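Local coordinates for protein 433aa long hypothetical phosphoribosylglycinamide formyl transferase (Pyrococcus horikoshii, PDB 2DWC) that is of the ATP-grasp superfamily, pairing a Rossmann-like N-terminal domain with an ATP-grasp domain, and is seen here with adenosine-5'-diphosphate bound, at residues B[4-12]-B[319-327]; B[39-50]-B[59-68]. All coordinates share one frame; numbering follows the deposited sequence.

Contact 1 of 2, residues B[4-12]-B[319-327]; sequences MIKLRDELG and RAVLGLPIP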
ATOM      1  N   MET B   4     -27.445  -0.696   7.961  1.00 17.19           N
ATOM      2  CA  MET B   4     -27.621  -0.264   9.337  1.00 20.17           C
ATOM      3  C   MET B   4     -26.682   0.813   9.811  1.00 19.26           C
ATOM      4  O   MET B   4     -26.888   1.315  10.914  1.00 20.61           O
ATOM      5  CB  MET B   4     -27.545  -1.463  10.297  1.00 21.67           C
ATOM      6  CG  MET B   4     -26.138  -2.092  10.369  1.00 17.59           C
ATOM      7  SD  MET B   4     -26.264  -3.454  11.612  1.00 22.81           S
ATOM      8  CE  MET B   4     -27.221  -4.612  10.637  1.00 19.83           C
ATOM      9  N   ILE B   5     -25.643   1.171   9.020  1.00 14.86           N
ATOM     10  CA  ILE B   5     -24.767   2.247   9.455  1.00 13.87           C
ATOM     11  C   ILE B   5     -25.143   3.526   8.660  1.00 21.19           C
ATOM     12  O   ILE B   5     -26.085   3.511   7.896  1.00 22.75           O
ATOM     13  CB  ILE B   5     -23.275   1.948   9.200  1.00 17.83           C
ATOM     14  CG1 ILE B   5     -23.005   1.726   7.702  1.00 18.15           C
ATOM     15  CG2 ILE B   5     -22.864   0.654   9.959  1.00 19.15           C
ATOM     16  CD1 ILE B   5     -21.459   1.877   7.342  1.00 17.81           C
ATOM     17  N   LYS B   6     -24.432   4.619   8.889  1.00 17.56           N
ATOM     18  CA  LYS B   6     -24.721   5.852   8.174  1.00 22.14           C
ATOM     19  C   LYS B   6     -23.431   6.487   7.685  1.00 23.24           C
ATOM     20  O   LYS B   6     -22.322   6.003   7.951  1.00 19.07           O
ATOM     21  CB  LYS B   6     -25.439   6.826   9.077  1.00 21.41           C
ATOM     22  CG  LYS B   6     -24.634   7.151  10.333  1.00 25.69           C
ATOM     23  CD  LYS B   6     -25.526   7.854  11.352  1.00 43.43           C
ATOM     24  CE  LYS B   6     -24.830   7.976  12.696  1.00 51.59           C
ATOM     25  NZ  LYS B   6     -23.605   8.804  12.551  1.00 52.27           N
ATOM     26  N   LEU B   7     -23.582   7.579   6.951  1.00 20.38           N
ATOM     27  CA  LEU B   7     -22.423   8.315   6.424  1.00 20.06           C
ATOM     28  C   LEU B   7     -21.533   8.699   7.612  1.00 19.60           C
ATOM     29  O   LEU B   7     -22.003   9.228   8.663  1.00 18.72           O
ATOM     30  CB  LEU B   7     -22.937   9.581   5.673  1.00 16.98           C
ATOM     31  CG  LEU B   7     -21.871  10.580   5.180  1.00 17.49           C
ATOM     32  CD1 LEU B   7     -21.110  10.053   4.000  1.00 17.40           C
ATOM     33  CD2 LEU B   7     -22.580  11.880   4.766  1.00 22.33           C
ATOM     34  N   ARG B   8     -20.231   8.422   7.455  1.00 16.19           N
ATOM     35  CA  ARG B   8     -19.225   8.650   8.485  1.00 17.81           C
ATOM     36  C   ARG B   8     -18.341   9.860   8.231  1.00 15.72           C
ATOM     37  O   ARG B   8     -17.774  10.001   7.146  1.00 16.52           O
ATOM     38  CB  ARG B   8     -18.327   7.388   8.572  1.00 15.56           C
ATOM     39  CG  ARG B   8     -17.187   7.556   9.524  1.00 14.78           C
ATOM     40  CD  ARG B   8     -16.383   6.227   9.583  1.00 15.49           C
ATOM     41  NE  ARG B   8     -17.140   5.201  10.340  1.00 14.07           N
ATOM     42  CZ  ARG B   8     -17.219   5.165  11.675  1.00 15.76           C
ATOM     43  NH1 ARG B   8     -16.592   6.087  12.450  1.00 15.24           N
ATOM     44  NH2 ARG B   8     -17.951   4.219  12.238  1.00 15.77           N
ATOM     45  N   ASP B   9     -18.221  10.699   9.241  1.00 16.97           N
ATOM     46  CA  ASP B   9     -17.403  11.904   9.137  1.00 17.03           C
ATOM     47  C   ASP B   9     -16.207  11.827  10.067  1.00 20.25           C
ATOM     48  O   ASP B   9     -15.373  12.725  10.063  1.00 18.34           O
ATOM     49  CB  ASP B   9     -18.254  13.113   9.573  1.00 18.64           C
ATOM     50  CG  ASP B   9     -17.546  14.443   9.381  1.00 19.72           C
ATOM     51  OD1 ASP B   9     -17.163  14.744   8.235  1.00 19.84           O
ATOM     52  OD2 ASP B   9     -17.391  15.185  10.378  1.00 20.24           O
ATOM     53  N   GLU B  10     -16.094  10.748  10.841  1.00 16.71           N
ATOM     54  CA  GLU B  10     -15.031  10.708  11.841  1.00 17.55           C
ATOM     55  C   GLU B  10     -14.391   9.335  11.943  1.00 18.02           C
ATOM     56  O   GLU B  10     -15.031   8.332  11.636  1.00 17.95           O
ATOM     57  CB  GLU B  10     -15.652  11.068  13.231  1.00 20.58           C
ATOM     58  CG  GLU B  10     -14.757  11.012  14.451  1.00 21.16           C
ATOM     59  CD  GLU B  10     -14.732   9.626  15.140  1.00 24.49           C
ATOM     60  OE1 GLU B  10     -15.532   8.747  14.782  1.00 25.90           O
ATOM     61  OE2 GLU B  10     -13.904   9.436  16.049  1.00 21.21           O
ATOM     62  N   LEU B  11     -13.126   9.329  12.342  1.00 15.10           N
ATOM     63  CA  LEU B  11     -12.410   8.087  12.613  1.00 14.77           C
ATOM     64  C   LEU B  11     -11.555   8.306  13.834  1.00 16.28           C
ATOM     65  O   LEU B  11     -10.927   9.377  14.004  1.00 15.35           O
ATOM     66  CB  LEU B  11     -11.457   7.701  11.457  1.00 14.22           C
ATOM     67  CG  LEU B  11     -12.079   7.050  10.212  1.00 15.57           C
ATOM     68  CD1 LEU B  11     -10.982   6.905   9.138  1.00 14.06           C
ATOM     69  CD2 LEU B  11     -12.697   5.702  10.545  1.00 17.38           C
ATOM     70  N   GLY B  12     -11.527   7.275  14.677  1.00 15.62           N
ATOM     71  CA  GLY B  12     -10.654   7.236  15.831  1.00 14.50           C
ATOM     72  C   GLY B  12      -9.348   6.518  15.502  1.00 15.81           C
ATOM     73  O   GLY B  12      -8.976   6.378  14.325  1.00 18.18           O
ATOM     74  N   ARG B 319     -13.561   1.718   2.415  1.00 14.81           N
ATOM     75  CA  ARG B 319     -14.197   3.028   2.580  1.00 15.86           C
ATOM     76  C   ARG B 319     -15.709   2.883   2.551  1.00 16.24           C
ATOM     77  O   ARG B 319     -16.416   3.432   3.399  1.00 15.85           O
ATOM     78  CB  ARG B 319     -13.714   3.988   1.466  1.00 17.02           C
ATOM     79  CG  ARG B 319     -12.248   4.474   1.769  1.00 16.93           C
ATOM     80  CD  ARG B 319     -11.624   5.192   0.598  1.00 19.62           C
ATOM     81  NE  ARG B 319     -12.304   6.452   0.329  1.00 21.85           N
ATOM     82  CZ  ARG B 319     -11.699   7.645   0.198  1.00 23.25           C
ATOM     83  NH1 ARG B 319     -10.391   7.777   0.327  1.00 20.38           N
ATOM     84  NH2 ARG B 319     -12.421   8.730  -0.112  1.00 16.61           N
ATOM     85  N   ALA B 320     -16.197   2.131   1.582  1.00 14.74           N
ATOM     86  CA  ALA B 320     -17.643   1.987   1.453  1.00 14.33           C
ATOM     87  C   ALA B 320     -18.238   1.409   2.737  1.00 15.38           C
ATOM     88  O   ALA B 320     -19.226   1.935   3.230  1.00 16.24           O
ATOM     89  CB  ALA B 320     -18.016   1.051   0.266  1.00 14.36           C
ATOM     90  N   VAL B 321     -17.639   0.335   3.278  1.00 16.65           N
ATOM     91  CA  VAL B 321     -18.255  -0.306   4.457  1.00 14.75           C
ATOM     92  C   VAL B 321     -18.060   0.365   5.806  1.00 14.83           C
ATOM     93  O   VAL B 321     -18.742   0.001   6.791  1.00 14.94           O
ATOM     94  CB  VAL B 321     -17.902  -1.835   4.533  1.00 15.08           C
ATOM     95  CG1 VAL B 321     -18.174  -2.485   3.182  1.00 18.95           C
ATOM     96  CG2 VAL B 321     -16.425  -2.049   4.934  1.00 14.60           C
ATOM     97  N   LEU B 322     -17.168   1.356   5.860  1.00 13.66           N
ATOM     98  CA  LEU B 322     -16.979   2.170   7.056  1.00 15.41           C
ATOM     99  C   LEU B 322     -17.961   3.375   6.955  1.00 18.32           C
ATOM    100  O   LEU B 322     -18.091   4.136   7.913  1.00 17.35           O
ATOM    101  CB  LEU B 322     -15.540   2.716   7.137  1.00 16.93           C
ATOM    102  CG  LEU B 322     -14.528   1.637   7.563  1.00 14.80           C
ATOM    103  CD1 LEU B 322     -13.114   2.242   7.550  1.00 17.45           C
ATOM    104  CD2 LEU B 322     -14.931   1.114   8.953  1.00 15.78           C
ATOM    105  N   GLY B 323     -18.638   3.495   5.806  1.00 16.49           N
ATOM    106  CA  GLY B 323     -19.579   4.609   5.572  1.00 14.41           C
ATOM    107  C   GLY B 323     -18.876   5.876   5.077  1.00 19.45           C
ATOM    108  O   GLY B 323     -19.463   6.951   5.081  1.00 16.44           O
ATOM    109  N   LEU B 324     -17.638   5.764   4.596  1.00 16.40           N
ATOM    110  CA  LEU B 324     -16.904   6.944   4.114  1.00 15.36           C
ATOM    111  C   LEU B 324     -17.270   7.188   2.642  1.00 16.48           C
ATOM    112  O   LEU B 324     -17.715   6.288   1.915  1.00 19.51           O
ATOM    113  CB  LEU B 324     -15.384   6.703   4.233  1.00 15.29           C
ATOM    114  CG  LEU B 324     -14.953   6.561   5.700  1.00 15.47           C
ATOM    115  CD1 LEU B 324     -13.489   6.006   5.757  1.00 17.72           C
ATOM    116  CD2 LEU B 324     -15.017   7.881   6.434  1.00 15.69           C
ATOM    117  N   PRO B 325     -17.034   8.415   2.169  1.00 16.38           N
ATOM    118  CA  PRO B 325     -17.335   8.733   0.777  1.00 18.80           C
ATOM    119  C   PRO B 325     -16.225   8.239  -0.164  1.00 22.43           C
ATOM    120  O   PRO B 325     -15.098   7.895   0.258  1.00 19.98           O
ATOM    121  CB  PRO B 325     -17.430  10.268   0.783  1.00 21.86           C
ATOM    122  CG  PRO B 325     -16.529  10.670   1.876  1.00 24.82           C
ATOM    123  CD  PRO B 325     -16.720   9.622   2.952  1.00 18.43           C
ATOM    124  N   ILE B 326     -16.564   8.188  -1.444  1.00 17.70           N
ATOM    125  CA  ILE B 326     -15.605   7.814  -2.483  1.00 16.79           C
ATOM    126  C   ILE B 326     -15.844   8.800  -3.640  1.00 21.48           C
ATOM    127  O   ILE B 326     -16.958   8.855  -4.210  1.00 24.03           O
ATOM    128  CB  ILE B 326     -15.872   6.403  -3.026  1.00 17.56           C
ATOM    129  CG1 ILE B 326     -15.613   5.360  -1.908  1.00 17.16           C
ATOM    130  CG2 ILE B 326     -14.999   6.175  -4.291  1.00 19.05           C
ATOM    131  CD1 ILE B 326     -16.104   3.900  -2.262  1.00 18.10           C
ATOM    132  N   PRO B 327     -14.835   9.607  -3.973  1.00 18.69           N
ATOM    133  CA  PRO B 327     -14.992  10.571  -5.084  1.00 23.35           C
ATOM    134  C   PRO B 327     -15.231   9.873  -6.422  1.00 24.78           C
ATOM    135  O   PRO B 327     -14.654   8.811  -6.720  1.00 23.47           O
ATOM    136  CB  PRO B 327     -13.651  11.315  -5.102  1.00 25.12           C
ATOM    137  CG  PRO B 327     -13.095  11.108  -3.741  1.00 31.30           C
ATOM    138  CD  PRO B 327     -13.499   9.721  -3.358  1.00 19.61           C
TER

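Contact 2 of 2, residues B[39-50]-B[59-68]; sequences QRLGVEVVAVDR and VAHRSYVGNM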
ATOM      1  N   GLN B  39      -5.027  -0.317   8.063  1.00 14.93           N
ATOM      2  CA  GLN B  39      -3.875   0.179   8.841  1.00 14.51           C
ATOM      3  C   GLN B  39      -3.464   1.556   8.395  1.00 14.42           C
ATOM      4  O   GLN B  39      -3.080   2.386   9.206  1.00 15.45           O
ATOM      5  CB  GLN B  39      -2.661  -0.733   8.701  1.00 13.00           C
ATOM      6  CG  GLN B  39      -2.911  -2.076   9.420  1.00 15.14           C
ATOM      7  CD  GLN B  39      -2.518  -2.045  10.893  1.00 17.48           C
ATOM      8  OE1 GLN B  39      -2.405  -0.995  11.512  1.00 18.11           O
ATOM      9  NE2 GLN B  39      -2.294  -3.224  11.460  1.00 15.23           N
ATOM     10  N   ARG B  40      -3.509   1.808   7.100  1.00 13.44           N
ATOM     11  CA  ARG B  40      -3.162   3.118   6.591  1.00 14.13           C
ATOM     12  C   ARG B  40      -4.111   4.250   7.015  1.00 18.41           C
ATOM     13  O   ARG B  40      -3.725   5.421   6.936  1.00 16.15           O
ATOM     14  CB  ARG B  40      -3.041   3.064   5.072  1.00 13.21           C
ATOM     15  CG  ARG B  40      -1.676   2.539   4.626  1.00 19.18           C
ATOM     16  CD  ARG B  40      -1.666   2.336   3.127  1.00 16.75           C
ATOM     17  NE  ARG B  40      -0.272   2.190   2.636  1.00 17.28           N
ATOM     18  CZ  ARG B  40       0.006   1.843   1.387  1.00 23.29           C
ATOM     19  NH1 ARG B  40      -0.987   1.572   0.520  1.00 17.96           N
ATOM     20  NH2 ARG B  40       1.263   1.865   0.978  1.00 18.78           N
ATOM     21  N   LEU B  41      -5.296   3.891   7.523  1.00 13.86           N
ATOM     22  CA  LEU B  41      -6.281   4.862   8.008  1.00 14.62           C
ATOM     23  C   LEU B  41      -6.385   4.776   9.549  1.00 12.34           C
ATOM     24  O   LEU B  41      -7.265   5.385  10.152  1.00 15.91           O
ATOM     25  CB  LEU B  41      -7.642   4.569   7.387  1.00 14.30           C
ATOM     26  CG  LEU B  41      -7.763   4.820   5.892  1.00 18.23           C
ATOM     27  CD1 LEU B  41      -9.138   4.426   5.396  1.00 19.75           C
ATOM     28  CD2 LEU B  41      -7.547   6.310   5.646  1.00 21.75           C
ATOM     29  N   GLY B  42      -5.478   4.026  10.192  1.00 13.22           N
ATOM     30  CA  GLY B  42      -5.551   3.901  11.630  1.00 13.96           C
ATOM     31  C   GLY B  42      -6.772   3.124  12.125  1.00 15.11           C
ATOM     32  O   GLY B  42      -7.212   3.335  13.260  1.00 15.08           O
ATOM     33  N   VAL B  43      -7.309   2.238  11.286  1.00 13.86           N
ATOM     34  CA  VAL B  43      -8.471   1.426  11.646  1.00 15.17           C
ATOM     35  C   VAL B  43      -7.980   0.073  12.187  1.00 16.97           C
ATOM     36  O   VAL B  43      -7.061  -0.534  11.626  1.00 15.11           O
ATOM     37  CB  VAL B  43      -9.390   1.225  10.442  1.00 13.01           C
ATOM     38  CG1 VAL B  43     -10.515   0.200  10.774  1.00 13.01           C
ATOM     39  CG2 VAL B  43     -10.065   2.623  10.112  1.00 17.41           C
ATOM     40  N   GLU B  44      -8.601  -0.378  13.280  1.00 13.82           N
ATOM     41  CA  GLU B  44      -8.173  -1.609  13.931  1.00 12.53           C
ATOM     42  C   GLU B  44      -8.666  -2.808  13.129  1.00 10.60           C
ATOM     43  O   GLU B  44      -9.814  -2.849  12.709  1.00 13.61           O
ATOM     44  CB  GLU B  44      -8.737  -1.634  15.359  1.00 12.01           C
ATOM     45  CG  GLU B  44      -8.097  -2.750  16.245  1.00 16.10           C
ATOM     46  CD  GLU B  44      -8.229  -2.474  17.745  1.00 18.15           C
ATOM     47  OE1 GLU B  44      -8.484  -3.441  18.499  1.00 17.67           O
ATOM     48  OE2 GLU B  44      -8.050  -1.304  18.176  1.00 16.12           O
ATOM     49  N   VAL B  45      -7.811  -3.818  12.967  1.00 13.30           N
ATOM     50  CA  VAL B  45      -8.158  -5.000  12.159  1.00 13.93           C
ATOM     51  C   VAL B  45      -8.041  -6.308  12.923  1.00 14.50           C
ATOM     52  O   VAL B  45      -7.000  -6.572  13.526  1.00 14.57           O
ATOM     53  CB  VAL B  45      -7.174  -5.153  10.954  1.00 14.28           C
ATOM     54  CG1 VAL B  45      -7.584  -6.344  10.062  1.00 13.43           C
ATOM     55  CG2 VAL B  45      -7.203  -3.875  10.120  1.00 15.17           C
ATOM     56  N   VAL B  46      -9.098  -7.116  12.879  1.00 13.66           N
ATOM     57  CA  VAL B  46      -9.047  -8.430  13.502  1.00 11.65           C
ATOM     58  C   VAL B  46      -9.292  -9.371  12.309  1.00 12.14           C
ATOM     59  O   VAL B  46     -10.255  -9.200  11.562  1.00 13.58           O
ATOM     60  CB  VAL B  46     -10.127  -8.587  14.544  1.00 15.51           C
ATOM     61  CG1 VAL B  46     -10.101 -10.008  15.095  1.00 15.84           C
ATOM     62  CG2 VAL B  46      -9.859  -7.625  15.653  1.00 14.86           C
ATOM     63  N   ALA B  47      -8.386 -10.337  12.140  1.00 13.70           N
ATOM     64  CA  ALA B  47      -8.444 -11.255  10.996  1.00 14.22           C
ATOM     65  C   ALA B  47      -8.724 -12.669  11.453  1.00 14.10           C
ATOM     66  O   ALA B  47      -8.043 -13.171  12.345  1.00 16.27           O
ATOM     67  CB  ALA B  47      -7.064 -11.202  10.276  1.00 14.91           C
ATOM     68  N   VAL B  48      -9.666 -13.318  10.788  1.00 11.90           N
ATOM     69  CA  VAL B  48     -10.057 -14.688  11.136  1.00 15.72           C
ATOM     70  C   VAL B  48      -9.863 -15.628   9.957  1.00 16.25           C
ATOM     71  O   VAL B  48     -10.108 -15.263   8.796  1.00 15.85           O
ATOM     72  CB  VAL B  48     -11.583 -14.712  11.505  1.00 12.58           C
ATOM     73  CG1 VAL B  48     -12.039 -16.121  12.026  1.00 14.69           C
ATOM     74  CG2 VAL B  48     -11.854 -13.627  12.583  1.00 15.15           C
ATOM     75  N   ASP B  49      -9.404 -16.841  10.242  1.00 12.66           N
ATOM     76  CA  ASP B  49      -9.335 -17.847   9.194  1.00 14.64           C
ATOM     77  C   ASP B  49      -9.161 -19.225   9.838  1.00 17.62           C
ATOM     78  O   ASP B  49      -9.141 -19.334  11.065  1.00 16.91           O
ATOM     79  CB  ASP B  49      -8.225 -17.567   8.162  1.00 15.22           C
ATOM     80  CG  ASP B  49      -8.597 -18.070   6.764  1.00 19.33           C
ATOM     81  OD1 ASP B  49      -9.106 -19.225   6.622  1.00 19.52           O
ATOM     82  OD2 ASP B  49      -8.327 -17.341   5.771  1.00 18.25           O
ATOM     83  N   ARG B  50      -9.071 -20.265   9.017  1.00 14.56           N
ATOM     84  CA  ARG B  50      -8.956 -21.628   9.550  1.00 15.60           C
ATOM     85  C   ARG B  50      -7.550 -22.065   9.836  1.00 16.71           C
ATOM     86  O   ARG B  50      -7.336 -23.186  10.367  1.00 17.80           O
ATOM     87  CB  ARG B  50      -9.620 -22.646   8.582  1.00 18.24           C
ATOM     88  CG  ARG B  50      -8.952 -22.660   7.244  1.00 20.58           C
ATOM     89  CD  ARG B  50      -9.744 -23.516   6.230  1.00 32.09           C
ATOM     90  NE  ARG B  50      -9.946 -24.880   6.705  1.00 45.63           N
ATOM     91  CZ  ARG B  50      -8.973 -25.779   6.856  1.00 52.03           C
ATOM     92  NH1 ARG B  50      -7.704 -25.463   6.580  1.00 51.79           N
ATOM     93  NH2 ARG B  50      -9.277 -27.016   7.233  1.00 52.29           N
ATOM     94  N   VAL B  59      -0.660  -8.830   8.912  1.00 13.40           N
ATOM     95  CA  VAL B  59      -0.765  -7.362   8.888  1.00 11.61           C
ATOM     96  C   VAL B  59      -1.772  -6.829   9.929  1.00 13.83           C
ATOM     97  O   VAL B  59      -1.656  -5.706  10.381  1.00 21.80           O
ATOM     98  CB  VAL B  59      -1.200  -6.888   7.480  1.00 16.83           C
ATOM     99  CG1 VAL B  59      -1.685  -5.422   7.521  1.00 26.53           C
ATOM    100  CG2 VAL B  59       0.044  -6.993   6.527  1.00 18.65           C
ATOM    101  N   ALA B  60      -2.682  -7.689  10.352  1.00 14.76           N
ATOM    102  CA  ALA B  60      -3.708  -7.313  11.312  1.00 14.84           C
ATOM    103  C   ALA B  60      -3.186  -7.066  12.722  1.00 16.77           C
ATOM    104  O   ALA B  60      -2.094  -7.499  13.112  1.00 17.37           O
ATOM    105  CB  ALA B  60      -4.774  -8.418  11.350  1.00 13.80           C
ATOM    106  N   HIS B  61      -3.975  -6.351  13.495  1.00 14.74           N
ATOM    107  CA  HIS B  61      -3.620  -6.125  14.894  1.00 13.45           C
ATOM    108  C   HIS B  61      -3.780  -7.425  15.719  1.00 19.63           C
ATOM    109  O   HIS B  61      -2.972  -7.697  16.614  1.00 19.65           O
ATOM    110  CB  HIS B  61      -4.554  -5.076  15.492  1.00 13.90           C
ATOM    111  CG  HIS B  61      -4.330  -3.712  14.924  1.00 14.09           C
ATOM    112  ND1 HIS B  61      -5.075  -3.215  13.879  1.00 15.65           N
ATOM    113  CD2 HIS B  61      -3.428  -2.740  15.249  1.00 14.13           C
ATOM    114  CE1 HIS B  61      -4.643  -2.001  13.570  1.00 14.38           C
ATOM    115  NE2 HIS B  61      -3.645  -1.690  14.382  1.00 13.86           N
ATOM    116  N   ARG B  62      -4.812  -8.221  15.434  1.00 15.04           N
ATOM    117  CA  ARG B  62      -5.030  -9.467  16.205  1.00 15.20           C
ATOM    118  C   ARG B  62      -5.669 -10.492  15.280  1.00 15.88           C
ATOM    119  O   ARG B  62      -6.287 -10.117  14.274  1.00 15.51           O
ATOM    120  CB  ARG B  62      -6.073  -9.240  17.330  1.00 20.54           C
ATOM    121  CG  ARG B  62      -5.655  -8.810  18.713  1.00 40.81           C
ATOM    122  CD  ARG B  62      -6.920  -8.921  19.673  1.00 36.52           C
ATOM    123  NE  ARG B  62      -8.105  -8.100  19.318  1.00 23.65           N
ATOM    124  CZ  ARG B  62      -8.034  -6.795  19.078  1.00 20.68           C
ATOM    125  NH1 ARG B  62      -6.868  -6.168  19.150  1.00 21.44           N
ATOM    126  NH2 ARG B  62      -9.120  -6.098  18.763  1.00 18.12           N
ATOM    127  N   SER B  63      -5.619 -11.771  15.659  1.00 13.11           N
ATOM    128  CA  SER B  63      -6.251 -12.783  14.788  1.00 10.83           C
ATOM    129  C   SER B  63      -6.941 -13.859  15.635  1.00 13.66           C
ATOM    130  O   SER B  63      -6.645 -13.989  16.829  1.00 16.19           O
ATOM    131  CB  SER B  63      -5.178 -13.377  13.873  1.00 19.11           C
ATOM    132  OG  SER B  63      -4.238 -14.132  14.638  1.00 23.10           O
ATOM    133  N   TYR B  64      -7.869 -14.590  15.013  1.00 15.02           N
ATOM    134  CA  TYR B  64      -8.541 -15.733  15.642  1.00 14.15           C
ATOM    135  C   TYR B  64      -8.479 -16.840  14.588  1.00 21.22           C
ATOM    136  O   TYR B  64      -8.611 -16.566  13.415  1.00 15.07           O
ATOM    137  CB  TYR B  64     -10.011 -15.457  15.950  1.00 15.52           C
ATOM    138  CG  TYR B  64     -10.231 -14.486  17.078  1.00 14.24           C
ATOM    139  CD1 TYR B  64     -10.195 -13.115  16.866  1.00 14.19           C
ATOM    140  CD2 TYR B  64     -10.535 -14.958  18.380  1.00 15.43           C
ATOM    141  CE1 TYR B  64     -10.459 -12.203  17.916  1.00 14.83           C
ATOM    142  CE2 TYR B  64     -10.807 -14.075  19.420  1.00 16.20           C
ATOM    143  CZ  TYR B  64     -10.775 -12.702  19.188  1.00 17.27           C
ATOM    144  OH  TYR B  64     -11.116 -11.888  20.222  1.00 17.10           O
ATOM    145  N   VAL B  65      -8.259 -18.079  15.028  1.00 14.73           N
ATOM    146  CA  VAL B  65      -8.163 -19.218  14.115  1.00 13.29           C
ATOM    147  C   VAL B  65      -9.214 -20.228  14.493  1.00 14.55           C
ATOM    148  O   VAL B  65      -9.320 -20.643  15.654  1.00 16.40           O
ATOM    149  CB  VAL B  65      -6.739 -19.898  14.229  1.00 13.91           C
ATOM    150  CG1 VAL B  65      -6.661 -21.156  13.315  1.00 15.57           C
ATOM    151  CG2 VAL B  65      -5.634 -18.912  13.856  1.00 17.79           C
ATOM    152  N   GLY B  66     -10.010 -20.650  13.517  1.00 15.08           N
ATOM    153  CA  GLY B  66     -11.043 -21.614  13.826  1.00 18.00           C
ATOM    154  C   GLY B  66     -11.817 -21.960  12.568  1.00 14.85           C
ATOM    155  O   GLY B  66     -11.527 -21.425  11.495  1.00 17.28           O
ATOM    156  N   ASN B  67     -12.769 -22.873  12.735  1.00 18.87           N
ATOM    157  CA  ASN B  67     -13.614 -23.391  11.663  1.00 17.35           C
ATOM    158  C   ASN B  67     -14.715 -22.326  11.397  1.00 13.26           C
ATOM    159  O   ASN B  67     -15.619 -22.118  12.215  1.00 17.45           O
ATOM    160  CB  ASN B  67     -14.226 -24.693  12.150  1.00 18.77           C
ATOM    161  CG  ASN B  67     -15.256 -25.255  11.185  1.00 25.56           C
ATOM    162  OD1 ASN B  67     -15.377 -24.810  10.031  1.00 23.80           O
ATOM    163  ND2 ASN B  67     -16.011 -26.245  11.653  1.00 35.55           N
ATOM    164  N   MET B  68     -14.579 -21.665  10.254  1.00 18.50           N
ATOM    165  CA  MET B  68     -15.498 -20.577   9.972  1.00 17.96           C
ATOM    166  C   MET B  68     -16.881 -21.093   9.522  1.00 18.04           C
ATOM    167  O   MET B  68     -17.800 -20.304   9.301  1.00 19.38           O
ATOM    168  CB  MET B  68     -14.793 -19.545   9.041  1.00 26.52           C
ATOM    169  CG  MET B  68     -13.503 -18.715   9.733  1.00 14.82           C
ATOM    170  SD  MET B  68     -13.225 -17.466   8.509  1.00 29.08           S
ATOM    171  CE  MET B  68     -12.718 -18.428   7.088  1.00 31.27           C
TER

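Contact 1 of 2, residues B[4-12]-B[319-327]
R8 meets the carbonyls that end the helix 313-322, and both hydrogen bonds across this contact are its own. Its backbone N bonds to G323 O over 2.9 Å, nearly straight at the hydrogen (168°) but reaching the oxygen from above the carbonyl plane. With CG anti to the backbone N (chi1 175°) and a bend at chi3, the side chain turns so that NE reaches L322 O at 2.8 Å, within the plane of that carbonyl. L322 O lies at the edge of the guanidinium, and a further bond from NH1 to E10 O, also in the guanidinium plane, fixes the rotation of the group.

Carbon contacts flank these bonds. The I5 CD1 methyl rests 3.3 Å from the carbonyl oxygen V321 O, while L324 CD2 comes 3.8 Å from R8 CG, the two side chains crossing at a slant. Farther along, L11 CD1 and L324 CD1 pack at 4.3 Å. Beyond the segments, E10 and L11 pair antiparallel with a strand of the second subunit.

At the heart of the contact is a Schellman motif: G323, with positive phi, ends the helix, and the N-terminal arm lies across that turn.

Contact 2 of 2, residues B[39-50]-B[59-68]
V45 and H61 meet where the tight part of this contact begins. V45 N donates to H61 ND1 over 2.9 Å, arriving somewhat tilted from the ring plane. Q39 approaches the same imidazole over one face, its NE2 3.4 Å above the plane and offset toward the rim; the bend at chi2 (-88°) also lets that NE2 bond V59 O at 2.8 Å. The acceptor role of ND1 leaves NE2 of H61 to bond Q58 of the second subunit, so the ring is held from both sides of the interface. Close by, R62 NH2 donates to E44 OE1 at 2.7 Å, taking the anti lone pair of that oxygen, with the carboxylate and guanidinium planes 85° apart; E81 is a second partner of R62 and also bonds Y64 OH.

From here strands 44-49 and 62-65 run parallel, with backbone bonds from A47 N to R62 O through G66 N to D49 O. On one face A47 CB packs against A60 CB at 3.8 Å. On the other, V46 CG1 touches the edge of the Y64 ring at 3.6 Å, and V48 CG1 lies 3.8 Å from M68 CG.

The loose side is the far end, where V65 and R50 are exposed: V65 CG1 meets R50 O at 3.6 Å, and the end of R50 leads away.

The two strands and helix 55-59 form a beta-alpha-beta unit of the Rossmann-like domain. Within this chain strand 62-65 is an outermost strand of the four-stranded parallel sheet, strand 21-25 pairs with the other side of 44-49, and helix 29-40 packs on V45 and V59.

How the contacts relate
Contact 1 and contact 2 lie with their centres about 20 Å apart, yet they touch directly. V43 makes most of the junction: its CG2 sits 4.0 Å from L322 CD1 and 4.1 Å from L11 CD2, so the loop entering strand 44-49 packs against both segments of contact 1; L41 O adds to it, 4.1 Å from L11 CD1. Along the chain, contact 2 falls between the two segments of contact 1, which are 307 residues apart and bring the N-terminal arm to the end of helix 313-322. Both contacts also reach the second subunit. None of their residues belongs to the adenosine-5'-diphosphate pocket, which includes K162, E203 and E291; they join parts of the fold away from that ligand.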